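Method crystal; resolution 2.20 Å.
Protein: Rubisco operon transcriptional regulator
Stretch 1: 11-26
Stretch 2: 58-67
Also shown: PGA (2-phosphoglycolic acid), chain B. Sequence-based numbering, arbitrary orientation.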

# COMPACT_ATOMS: atom_id res chain seq x y z
N GLY A 11 -0.98 13.84 -23.60
CA GLY A 11 0.02 14.24 -22.58
C GLY A 11 0.10 13.31 -21.36
O GLY A 11 -0.89 12.71 -20.99
N ARG A 12 1.28 13.21 -20.74
CA ARG A 12 1.46 12.46 -19.50
C ARG A 12 1.51 13.35 -18.24
O ARG A 12 2.26 14.31 -18.21
CB ARG A 12 2.76 11.66 -19.57
CG ARG A 12 2.98 10.78 -18.34
CD ARG A 12 2.02 9.58 -18.27
NE ARG A 12 2.48 8.48 -19.12
CZ ARG A 12 3.51 7.69 -18.84
NH1 ARG A 12 3.86 6.73 -19.70
NH2 ARG A 12 4.21 7.84 -17.72
N LEU A 13 0.70 13.03 -17.23
CA LEU A 13 0.78 13.66 -15.89
C LEU A 13 1.41 12.69 -14.90
O LEU A 13 0.95 11.56 -14.80
CB LEU A 13 -0.62 13.99 -15.41
CG LEU A 13 -0.73 14.47 -13.95
CD1 LEU A 13 -0.01 15.81 -13.72
CD2 LEU A 13 -2.21 14.55 -13.62
N ARG A 14 2.48 13.11 -14.22
CA ARG A 14 3.20 12.29 -13.24
C ARG A 14 2.93 12.82 -11.82
O ARG A 14 3.40 13.91 -11.46
CB ARG A 14 4.71 12.32 -13.46
CG ARG A 14 5.19 11.44 -14.59
CD ARG A 14 6.63 11.75 -14.94
NE ARG A 14 6.82 11.67 -16.39
CZ ARG A 14 6.35 12.56 -17.27
NH1 ARG A 14 6.57 12.36 -18.57
NH2 ARG A 14 5.65 13.64 -16.88
N LEU A 15 2.20 12.02 -11.05
CA LEU A 15 1.88 12.35 -9.66
C LEU A 15 2.62 11.44 -8.73
O LEU A 15 2.59 10.18 -8.88
CB LEU A 15 0.38 12.16 -9.41
CG LEU A 15 -0.52 12.90 -10.39
CD1 LEU A 15 -1.94 12.42 -10.26
CD2 LEU A 15 -0.42 14.41 -10.17
N ALA A 16 3.24 12.04 -7.73
CA ALA A 16 3.68 11.25 -6.59
C ALA A 16 2.88 11.69 -5.35
O ALA A 16 2.73 12.90 -5.09
CB ALA A 16 5.18 11.31 -6.40
N VAL A 17 2.34 10.69 -4.64
CA VAL A 17 1.52 10.93 -3.48
C VAL A 17 1.99 10.14 -2.24
O VAL A 17 2.56 9.03 -2.32
CB VAL A 17 -0.01 10.72 -3.75
CG1 VAL A 17 -0.44 11.44 -5.01
CG2 VAL A 17 -0.41 9.25 -3.81
N ILE A 18 1.73 10.72 -1.08
CA ILE A 18 1.97 10.00 0.17
C ILE A 18 0.98 8.83 0.34
O ILE A 18 -0.09 8.81 -0.26
CB ILE A 18 1.93 10.93 1.37
CG1 ILE A 18 0.63 11.74 1.36
CG2 ILE A 18 3.20 11.78 1.37
CD1 ILE A 18 0.30 12.32 2.69
N THR A 19 1.32 7.88 1.21
CA THR A 19 0.63 6.60 1.22
C THR A 19 -0.85 6.77 1.45
O THR A 19 -1.66 6.07 0.87
CB THR A 19 1.17 5.69 2.33
OG1 THR A 19 1.12 6.41 3.56
CG2 THR A 19 2.60 5.25 2.03
N THR A 20 -1.21 7.71 2.29
CA THR A 20 -2.58 7.80 2.76
C THR A 20 -3.55 8.36 1.69
O THR A 20 -4.79 8.36 1.87
CB THR A 20 -2.61 8.67 4.02
OG1 THR A 20 -1.95 9.94 3.77
CG2 THR A 20 -1.87 7.97 5.11
N ALA A 21 -2.98 8.88 0.62
CA ALA A 21 -3.74 9.48 -0.49
C ALA A 21 -3.99 8.52 -1.64
O ALA A 21 -4.52 8.94 -2.65
CB ALA A 21 -2.99 10.70 -1.01
N LYS A 22 -3.66 7.24 -1.46
CA LYS A 22 -3.74 6.24 -2.50
C LYS A 22 -5.17 5.84 -2.84
O LYS A 22 -5.41 5.21 -3.83
CB LYS A 22 -2.95 4.98 -2.10
CG LYS A 22 -3.54 4.34 -0.85
CD LYS A 22 -3.04 2.96 -0.58
CE LYS A 22 -1.57 3.04 -0.46
NZ LYS A 22 -1.18 1.70 -0.04
N TYR A 23 -6.13 6.15 -1.99
CA TYR A 23 -7.52 5.82 -2.35
C TYR A 23 -8.21 7.01 -3.01
O TYR A 23 -8.85 6.88 -4.05
CB TYR A 23 -8.33 5.40 -1.12
CG TYR A 23 -7.82 4.17 -0.43
CD1 TYR A 23 -8.18 2.89 -0.88
CD2 TYR A 23 -7.03 4.27 0.72
CE1 TYR A 23 -7.74 1.73 -0.22
CE2 TYR A 23 -6.58 3.13 1.38
CZ TYR A 23 -6.94 1.86 0.91
OH TYR A 23 -6.47 0.74 1.57
N PHE A 24 -8.05 8.17 -2.37
CA PHE A 24 -8.67 9.42 -2.79
C PHE A 24 -8.26 9.88 -4.16
O PHE A 24 -9.08 10.17 -5.01
CB PHE A 24 -8.25 10.51 -1.84
CG PHE A 24 -8.95 11.79 -2.09
CD1 PHE A 24 -10.27 11.91 -1.76
CD2 PHE A 24 -8.29 12.85 -2.64
CE1 PHE A 24 -10.94 13.08 -1.98
CE2 PHE A 24 -8.95 14.03 -2.88
CZ PHE A 24 -10.28 14.15 -2.53
N ILE A 25 -6.97 9.93 -4.41
CA ILE A 25 -6.52 10.51 -5.61
C ILE A 25 -6.95 9.69 -6.80
O ILE A 25 -7.51 10.25 -7.75
CB ILE A 25 -5.00 10.73 -5.56
CG1 ILE A 25 -4.69 11.82 -4.56
CG2 ILE A 25 -4.44 11.02 -6.94
CD1 ILE A 25 -5.19 13.21 -4.96
N PRO A 26 -6.74 8.37 -6.76
CA PRO A 26 -7.25 7.57 -7.86
C PRO A 26 -8.70 7.77 -8.13
O PRO A 26 -9.10 7.74 -9.27
CB PRO A 26 -7.04 6.14 -7.38
CG PRO A 26 -5.72 6.30 -6.67
CD PRO A 26 -5.92 7.55 -5.87
N ASN A 58 13.74 15.89 -9.10
CA ASN A 58 12.68 16.48 -9.95
C ASN A 58 11.84 15.48 -10.77
O ASN A 58 11.55 15.74 -11.94
CB ASN A 58 13.33 17.49 -10.89
CG ASN A 58 12.32 18.15 -11.81
OD1 ASN A 58 11.21 18.52 -11.41
ND2 ASN A 58 12.69 18.27 -13.05
N GLU A 59 11.41 14.37 -10.16
CA GLU A 59 10.84 13.25 -10.94
C GLU A 59 9.41 13.44 -11.44
O GLU A 59 9.00 12.88 -12.45
CB GLU A 59 10.98 11.94 -10.16
CG GLU A 59 12.44 11.58 -9.92
CD GLU A 59 12.62 10.19 -9.34
OE1 GLU A 59 12.17 9.23 -9.99
OE2 GLU A 59 13.21 10.04 -8.24
N ASP A 60 8.65 14.30 -10.78
CA ASP A 60 7.22 14.37 -11.06
C ASP A 60 6.78 15.80 -11.31
O ASP A 60 7.49 16.76 -10.98
CB ASP A 60 6.46 13.80 -9.83
CG ASP A 60 6.88 12.37 -9.50
OD1 ASP A 60 6.50 11.48 -10.27
OD2 ASP A 60 7.65 12.15 -8.53
N ASP A 61 5.58 15.91 -11.84
CA ASP A 61 4.91 17.17 -12.00
C ASP A 61 4.41 17.73 -10.67
O ASP A 61 4.67 18.88 -10.32
CB ASP A 61 3.74 16.95 -12.95
CG ASP A 61 4.21 16.52 -14.33
OD1 ASP A 61 5.12 17.19 -14.85
OD2 ASP A 61 3.75 15.49 -14.86
N LEU A 62 3.68 16.89 -9.94
CA LEU A 62 3.10 17.29 -8.68
C LEU A 62 3.29 16.24 -7.58
O LEU A 62 3.41 15.04 -7.83
CB LEU A 62 1.62 17.58 -8.86
CG LEU A 62 1.23 18.80 -9.71
CD1 LEU A 62 -0.28 18.75 -9.94
CD2 LEU A 62 1.66 20.14 -9.09
N TYR A 63 3.28 16.75 -6.35
CA TYR A 63 3.51 15.96 -5.18
C TYR A 63 2.38 16.27 -4.21
O TYR A 63 1.98 17.43 -4.01
CB TYR A 63 4.85 16.32 -4.58
CG TYR A 63 6.03 16.17 -5.54
CD1 TYR A 63 6.43 17.23 -6.38
CD2 TYR A 63 6.75 14.98 -5.61
CE1 TYR A 63 7.48 17.07 -7.28
CE2 TYR A 63 7.81 14.83 -6.48
CZ TYR A 63 8.15 15.88 -7.32
OH TYR A 63 9.21 15.74 -8.16
N ILE A 64 1.86 15.22 -3.60
CA ILE A 64 0.95 15.36 -2.48
C ILE A 64 1.60 14.89 -1.18
O ILE A 64 2.07 13.72 -1.01
CB ILE A 64 -0.33 14.64 -2.78
CG1 ILE A 64 -0.88 15.27 -4.07
CG2 ILE A 64 -1.29 14.70 -1.59
CD1 ILE A 64 -2.38 15.17 -4.27
N VAL A 65 1.68 15.85 -0.27
CA VAL A 65 2.37 15.71 0.99
C VAL A 65 1.52 16.35 2.09
O VAL A 65 0.66 17.18 1.80
CB VAL A 65 3.72 16.37 0.93
CG1 VAL A 65 4.52 15.75 -0.20
CG2 VAL A 65 3.58 17.90 0.76
N SER A 66 1.72 15.90 3.34
CA SER A 66 1.21 16.58 4.53
C SER A 66 2.21 17.52 5.24
O SER A 66 1.83 18.50 5.85
CB SER A 66 0.75 15.53 5.55
OG SER A 66 -0.32 14.83 5.02
N GLU A 67 3.46 17.13 5.23
CA GLU A 67 4.55 17.88 5.84
C GLU A 67 5.56 18.17 4.70
O GLU A 67 6.19 17.27 4.18
CB GLU A 67 5.22 17.10 6.98
CG GLU A 67 6.20 17.97 7.74
CD GLU A 67 7.07 17.27 8.76
OE1 GLU A 67 7.05 16.01 8.90
OE2 GLU A 67 7.78 18.01 9.46
P PGA B . 3.58 8.75 5.35
O1P PGA B . 2.55 9.98 5.10
O2P PGA B . 3.27 7.74 4.29
O3P PGA B . 3.29 8.31 6.79
O4P PGA B . 4.91 9.33 5.02
C2 PGA B . 1.15 9.92 5.01
C1 PGA B . 0.46 11.05 5.77
O1 PGA B . -0.81 11.10 5.77
O2 PGA B . 1.18 11.88 6.35

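Two parallel strands, one ending at I18 and the other running from L62 to V65, lie side by side, and the alternating residues of the first serve the edge of the second. A16 donates from N to L62 O (3.0 Å) and accepts at O from I64 N (2.9 Å); I18 N then reaches I64 O (3.0 Å). Just before L62, the loop takes over: with its CB directed toward the other stretch, D61 can offer OD2 to R14 N (2.8 Å) and its own N to R14 O (3.0 Å), so aspartate brackets the backbone of R14. The same OD2 meets R14 NH2 at 3.3 Å, a salt bridge with weak hydrogen-bond geometry.

Side chains sort by face. L15, V17, L62 and I64 share one, where leucines and β-branched valine and isoleucine pack together: L15 CD2 lies 4.0 Å from L62 CB, and V17 CG1 3.9 Å from I64 CB. I64 is the main bump, losing more area than any other residue here; its CD1 meets I25 CD1 at 3.5 Å, and its CG2 lies 4.4 Å from A21 CB, whose small methyl leaves room beside it. On the other face A16 is low, its CB 4.1 Å from Y63 CD2 and 3.4 Å from D60 OD2. At the end of the ladder, I18 CD1 touches both S66 OG (3.5 Å) and PGA C1 (3.3 Å), although the CA-to-CB bond of I18 points sideways.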